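Extracellular ligand-binding receptor from Rhodopseudomonas palustris probably binds lignin-derived aromatic acids, such as p-coumaric acid and related compounds, as the solute-binding protein of a transport system. Local coordinates of one contact, PDB 3UKJ (chain A, 1.60 Å), residues A284-D289 and A328-Y333, beside the matching contact of the related putative branched-chain amino acid transport system substrate-binding protein from Rhodopseudomonas palustris, PDB 4FB4 (chain B, 1.85 Å), residues A284-D289 and A328-Y333. Structure 2 is superposed on structure 1 by the backbone atoms of these residues (RMSD 0.16 Å); each is numbered along its deposited sequence.

Structure 1 (3UKJ); sequences AGHSFD and ASQGVY. With ENO (3-(4-hydroxy-phenyl)pyruvic acid), chain C.
Gly-285 CA lies 3.6 Å from Ser-329 OG and 4.0 Å from Gln-330 CG. The contact is buried and joins helix 282-304 to the turn between strands 326-327 and 332-333 of a periplasmic binding protein. Asp-289 OD1 accepts hydrogen bonds from Ser-329 N (2.8 Å, from above the carboxylate plane) and from Ser-329 OG, syn but tilted out of the plane. Ser-329 OG sits between backbone N and carbonyl carbon (chi1 71°), which turns it to Asp-289. The Gln-330 amide is tilted 27° against the His-286 ring, with NE2 3.6 Å from His-286 CE1. In the ligand pocket, His-286 NE2 bonds the ligand's phenolic O3, 3.0 Å away at the ring edge. A water in the ring plane bonds to His-286 ND1 and donates to Asp-289 OD2 and Tyr-333 OH. Val-248 N bonds Gln-330 OE1, and Met-115 O bonds Tyr-333 OH.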
loop_
_atom_site.group_PDB
_atom_site.type_symbol
_atom_site.label_atom_id
_atom_site.label_comp_id
_atom_site.label_asym_id
_atom_site.label_seq_id
_atom_site.Cartn_x
_atom_site.Cartn_y
_atom_site.Cartn_z
ATOM N N ALA A 284 2.117 0.563 8.290
ATOM C CA ALA A 284 3.343 0.851 9.061
ATOM C C ALA A 284 4.564 0.276 8.283
ATOM O O ALA A 284 5.665 0.878 8.261
ATOM C CB ALA A 284 3.245 0.228 10.486
ATOM N N GLY A 285 4.352 -0.864 7.627
ATOM C CA GLY A 285 5.384 -1.490 6.812
ATOM C C GLY A 285 5.939 -0.569 5.741
ATOM O O GLY A 285 7.148 -0.534 5.509
ATOM N N HIS A 286 5.061 0.203 5.096
ATOM C CA HIS A 286 5.503 1.029 3.978
ATOM C C HIS A 286 6.389 2.196 4.374
ATOM O O HIS A 286 7.377 2.418 3.738
ATOM C CB HIS A 286 4.327 1.499 3.155
ATOM C CG HIS A 286 3.489 0.377 2.649
ATOM N ND1 HIS A 286 4.041 -0.802 2.182
ATOM C CD2 HIS A 286 2.151 0.255 2.504
ATOM C CE1 HIS A 286 3.058 -1.596 1.765
ATOM N NE2 HIS A 286 1.908 -0.995 2.006
ATOM N N SER A 287 5.983 3.005 5.357
ATOM C CA SER A 287 6.887 4.083 5.770
ATOM C C SER A 287 8.197 3.618 6.387
ATOM O O SER A 287 9.252 4.193 6.113
ATOM C CB SER A 287 6.196 5.122 6.649
ATOM O OG SER A 287 5.788 4.546 7.843
ATOM N N PHE A 288 8.163 2.486 7.092
ATOM C CA PHE A 288 9.369 1.884 7.688
ATOM C C PHE A 288 10.261 1.417 6.521
ATOM O O PHE A 288 11.448 1.729 6.488
ATOM C CB PHE A 288 8.980 0.680 8.563
ATOM C CG PHE A 288 10.159 -0.032 9.175
ATOM C CD1 PHE A 288 10.663 0.376 10.414
ATOM C CD2 PHE A 288 10.702 -1.164 8.564
ATOM C CE1 PHE A 288 11.738 -0.300 11.003
ATOM C CE2 PHE A 288 11.789 -1.838 9.141
ATOM C CZ PHE A 288 12.317 -1.389 10.341
ATOM N N ASP A 289 9.669 0.784 5.521
ATOM C CA ASP A 289 10.454 0.295 4.382
ATOM C C ASP A 289 11.080 1.430 3.553
ATOM O O ASP A 289 12.149 1.248 2.944
ATOM C CB ASP A 289 9.626 -0.632 3.504
ATOM C CG ASP A 289 9.360 -1.953 4.175
ATOM O OD1 ASP A 289 9.965 -2.228 5.262
ATOM O OD2 ASP A 289 8.541 -2.714 3.639
ATOM N N ALA A 328 13.486 -5.349 2.948
ATOM C CA ALA A 328 12.593 -4.591 3.855
ATOM C C ALA A 328 11.495 -5.487 4.408
ATOM O O ALA A 328 11.506 -6.698 4.189
ATOM C CB ALA A 328 11.994 -3.377 3.138
ATOM N N SER A 329 10.598 -4.913 5.215
ATOM C CA SER A 329 9.612 -5.712 5.878
ATOM C C SER A 329 8.568 -6.239 4.921
ATOM O O SER A 329 8.002 -7.322 5.158
ATOM C CB SER A 329 8.938 -4.951 7.018
ATOM O OG SER A 329 8.067 -3.922 6.571
ATOM N N GLN A 330 8.364 -5.533 3.805
ATOM C CA GLN A 330 7.230 -5.874 2.897
ATOM C C GLN A 330 7.667 -6.590 1.630
ATOM O O GLN A 330 6.836 -7.051 0.813
ATOM C CB GLN A 330 6.403 -4.626 2.593
ATOM C CG GLN A 330 5.585 -4.161 3.785
ATOM C CD GLN A 330 4.318 -4.991 3.917
ATOM O OE1 GLN A 330 4.391 -6.202 4.020
ATOM N NE2 GLN A 330 3.164 -4.321 4.041
ATOM N N GLY A 331 8.966 -6.769 1.505
ATOM C CA GLY A 331 9.541 -7.398 0.319
ATOM C C GLY A 331 10.982 -7.008 0.120
ATOM O O GLY A 331 11.646 -6.441 1.026
ATOM N N VAL A 332 11.491 -7.440 -1.033
ATOM C CA VAL A 332 12.862 -7.212 -1.443
ATOM C C VAL A 332 12.811 -6.419 -2.765
ATOM O O VAL A 332 12.361 -6.937 -3.802
ATOM C CB VAL A 332 13.613 -8.550 -1.611
ATOM C CG1 VAL A 332 15.028 -8.282 -2.095
ATOM C CG2 VAL A 332 13.671 -9.324 -0.260
ATOM N N TYR A 333 13.286 -5.171 -2.734
ATOM C CA TYR A 333 13.058 -4.233 -3.821
ATOM C C TYR A 333 14.228 -4.152 -4.781
ATOM O O TYR A 333 15.352 -3.910 -4.354
ATOM C CB TYR A 333 12.814 -2.847 -3.271
ATOM C CG TYR A 333 11.490 -2.716 -2.540
ATOM C CD1 TYR A 333 10.354 -2.245 -3.199
ATOM C CD2 TYR A 333 11.370 -3.083 -1.193
ATOM C CE1 TYR A 333 9.131 -2.052 -2.513
ATOM C CE2 TYR A 333 10.155 -2.967 -0.511
ATOM C CZ TYR A 333 9.013 -2.498 -1.192
ATOM O OH TYR A 333 7.818 -2.387 -0.494
HETATM O O4 ENO C . -4.175 3.046 -2.236
HETATM C C9 ENO C . -2.593 1.528 0.505
HETATM C C8 ENO C . -1.467 0.698 0.659
HETATM C C7 ENO C . -1.550 -0.602 0.163
HETATM C C6 ENO C . -2.699 -1.095 -0.471
HETATM C C5 ENO C . -3.767 -0.248 -0.709
HETATM C C4 ENO C . -3.739 1.041 -0.168
HETATM O O3 ENO C . -0.515 -1.456 0.376
HETATM C C3 ENO C . -4.999 1.876 -0.272
HETATM C C2 ENO C . -5.133 2.767 -1.493
HETATM C C1 ENO C . -6.380 3.538 -1.638
HETATM O O2 ENO C . -6.418 4.341 -2.558
HETATM O O1 ENO C . -7.376 3.360 -0.889
HETATM O O HOH W 1 6.860 -1.414 2.002
#

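Structure 2 (4FB4); sequences AAHSFD and ASQGVY. With DHC (caffeic acid), chain D.
Ala-285 CB points at the turn 328-331, 3.4 Å from Ser-329 OG and 3.6 Å from Gln-330 CG. Asp-289 OD1 accepts hydrogen bonds from Ser-329 N (2.9 Å, from above the carboxylate plane) and from Ser-329 OG, syn but tilted out of the plane. Ser-329 OG sits between backbone N and carbonyl carbon (chi1 65°), which turns it to Asp-289. The Gln-330 amide is tilted 40° against the His-286 ring, with NE2 3.6 Å from His-286 CE1. His-286 NE2 is hydrogen-bonded to O4' of caffeic acid, 2.8 Å away at the ring edge. A water in the ring plane bonds to His-286 ND1 and donates to Asp-289 OD2 and Tyr-333 OH. Val-248 N bonds Gln-330 OE1, and Met-115 O bonds Tyr-333 OH. The water thus ties His-286 to Asp-289 on its own helix and to strand 332-333.

What differs
The one exchange in the two segments is Gly-285(A) against Ala-285(B). Both residues are buried on the helix. CB of Ala-285(B) has no counterpart in Gly-285(A), which has no side chain. The methyl adds two contacts in structure 2 alone: Ala-285(B) CB lies 3.4 Å from Ser-329(B) OG and 3.6 Å from Gln-330(B) CG. Gly-285(A) touches Ser-329(A) and Gln-330(A) through its CA. The methyl of Ala-285(B) brings a carbon up against the hydroxyl of Ser-329(B) and CG of Gln-330(B), a local van der Waals gain. Neither neighbour gives way. Ser-329(A) and Gln-330(A) keep their place in Ser-329(B) and Gln-330(B), within the error. So do His-286(A), Phe-288(A) and Tyr-333(A) and their counterparts. The water beside His-286(A) is found at the same place beside His-286(B). The bound ligand is the other difference. His-286(A) touches 3-(4-hydroxy-phenyl)pyruvic acid and bonds its O3. At this place His-286(B) touches caffeic acid and bonds its O4', one of the two ring hydroxyls of that ligand.

Structure 2 (4FB4)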
loop_
_atom_site.group_PDB
_atom_site.type_symbol
_atom_site.label_atom_id
_atom_site.label_comp_id
_atom_site.label_asym_id
_atom_site.label_seq_id
_atom_site.Cartn_x
_atom_site.Cartn_y
_atom_site.Cartn_z
ATOM N N ALA B 284 1.965 0.702 8.338
ATOM C CA ALA B 284 3.195 1.000 9.118
ATOM C C ALA B 284 4.441 0.528 8.383
ATOM O O ALA B 284 5.439 1.230 8.294
ATOM C CB ALA B 284 3.137 0.334 10.506
ATOM N N ALA B 285 4.344 -0.617 7.768
ATOM C CA ALA B 285 5.456 -1.211 7.113
ATOM C C ALA B 285 5.916 -0.409 5.933
ATOM O O ALA B 285 7.105 -0.401 5.624
ATOM C CB ALA B 285 5.120 -2.656 6.737
ATOM N N HIS B 286 5.018 0.288 5.243
ATOM C CA HIS B 286 5.435 1.030 4.043
ATOM C C HIS B 286 6.339 2.188 4.362
ATOM O O HIS B 286 7.330 2.451 3.636
ATOM C CB HIS B 286 4.244 1.515 3.197
ATOM C CG HIS B 286 3.392 0.423 2.662
ATOM N ND1 HIS B 286 3.891 -0.694 2.152
ATOM C CD2 HIS B 286 2.026 0.317 2.557
ATOM C CE1 HIS B 286 2.885 -1.512 1.785
ATOM N NE2 HIS B 286 1.755 -0.881 2.000
ATOM N N SER B 287 5.976 2.971 5.371
ATOM C CA SER B 287 6.860 4.067 5.762
ATOM C C SER B 287 8.197 3.561 6.360
ATOM O O SER B 287 9.274 4.087 6.050
ATOM C CB SER B 287 6.147 5.085 6.682
ATOM O OG SER B 287 5.772 4.517 7.877
ATOM N N PHE B 288 8.141 2.513 7.171
ATOM C CA PHE B 288 9.336 1.893 7.704
ATOM C C PHE B 288 10.262 1.426 6.560
ATOM O O PHE B 288 11.466 1.706 6.579
ATOM C CB PHE B 288 8.937 0.741 8.584
ATOM C CG PHE B 288 10.074 0.013 9.240
ATOM C CD1 PHE B 288 10.594 0.452 10.452
ATOM C CD2 PHE B 288 10.600 -1.124 8.675
ATOM C CE1 PHE B 288 11.616 -0.225 11.056
ATOM C CE2 PHE B 288 11.615 -1.810 9.291
ATOM C CZ PHE B 288 12.110 -1.360 10.498
ATOM N N ASP B 289 9.675 0.775 5.558
ATOM C CA ASP B 289 10.407 0.271 4.415
ATOM C C ASP B 289 11.001 1.357 3.539
ATOM O O ASP B 289 12.079 1.175 3.009
ATOM C CB ASP B 289 9.540 -0.629 3.557
ATOM C CG ASP B 289 9.243 -1.975 4.253
ATOM O OD1 ASP B 289 9.747 -2.250 5.404
ATOM O OD2 ASP B 289 8.498 -2.782 3.658
ATOM N N ALA B 328 13.494 -5.405 2.951
ATOM C CA ALA B 328 12.633 -4.583 3.799
ATOM C C ALA B 328 11.575 -5.506 4.372
ATOM O O ALA B 328 11.571 -6.715 4.101
ATOM C CB ALA B 328 12.035 -3.436 2.994
ATOM N N SER B 329 10.674 -4.976 5.185
ATOM C CA SER B 329 9.662 -5.837 5.797
ATOM C C SER B 329 8.635 -6.403 4.819
ATOM O O SER B 329 8.149 -7.492 5.047
ATOM C CB SER B 329 8.938 -5.092 6.930
ATOM O OG SER B 329 8.207 -4.020 6.401
ATOM N N GLN B 330 8.283 -5.648 3.774
ATOM C CA GLN B 330 7.197 -6.034 2.848
ATOM C C GLN B 330 7.692 -6.745 1.611
ATOM O O GLN B 330 6.883 -7.243 0.833
ATOM C CB GLN B 330 6.414 -4.818 2.387
ATOM C CG GLN B 330 5.610 -4.202 3.531
ATOM C CD GLN B 330 4.391 -5.049 3.866
ATOM O OE1 GLN B 330 4.504 -6.253 4.209
ATOM N NE2 GLN B 330 3.222 -4.426 3.826
ATOM N N GLY B 331 9.006 -6.774 1.414
ATOM C CA GLY B 331 9.567 -7.401 0.221
ATOM C C GLY B 331 11.036 -7.041 0.027
ATOM O O GLY B 331 11.670 -6.415 0.908
ATOM N N VAL B 332 11.578 -7.498 -1.110
ATOM C CA VAL B 332 12.943 -7.246 -1.513
ATOM C C VAL B 332 12.864 -6.450 -2.823
ATOM O O VAL B 332 12.359 -6.936 -3.824
ATOM C CB VAL B 332 13.729 -8.580 -1.670
ATOM C CG1 VAL B 332 15.159 -8.364 -2.166
ATOM C CG2 VAL B 332 13.762 -9.305 -0.319
ATOM N N TYR B 333 13.352 -5.212 -2.787
ATOM C CA TYR B 333 13.096 -4.228 -3.838
ATOM C C TYR B 333 14.283 -4.146 -4.815
ATOM O O TYR B 333 15.439 -3.971 -4.387
ATOM C CB TYR B 333 12.867 -2.827 -3.227
ATOM C CG TYR B 333 11.557 -2.657 -2.513
ATOM C CD1 TYR B 333 11.429 -3.009 -1.184
ATOM C CD2 TYR B 333 10.414 -2.210 -3.177
ATOM C CE1 TYR B 333 10.222 -2.889 -0.503
ATOM C CE2 TYR B 333 9.202 -2.101 -2.502
ATOM C CZ TYR B 333 9.114 -2.464 -1.165
ATOM O OH TYR B 333 7.917 -2.379 -0.429
HETATM C C1 DHC D . -6.382 3.530 -1.917
HETATM O O1 DHC D . -6.288 4.388 -2.800
HETATM C C2 DHC D . -5.430 2.398 -1.785
HETATM C C3 DHC D . -4.845 2.281 -0.614
HETATM C "C1'" DHC D . -3.740 1.265 -0.335
HETATM C "C2'" DHC D . -2.754 1.619 0.565
HETATM C "C3'" DHC D . -1.708 0.768 0.844
HETATM C "C4'" DHC D . -1.593 -0.542 0.206
HETATM C "C5'" DHC D . -2.574 -0.888 -0.724
HETATM C "C6'" DHC D . -3.619 0.037 -0.975
HETATM O "O4'" DHC D . -0.544 -1.347 0.540
HETATM O "O3'" DHC D . -0.794 1.165 1.769
HETATM O O2 DHC D . -7.236 3.637 -1.007
HETATM O O HOH W 2 6.746 -1.480 2.013
#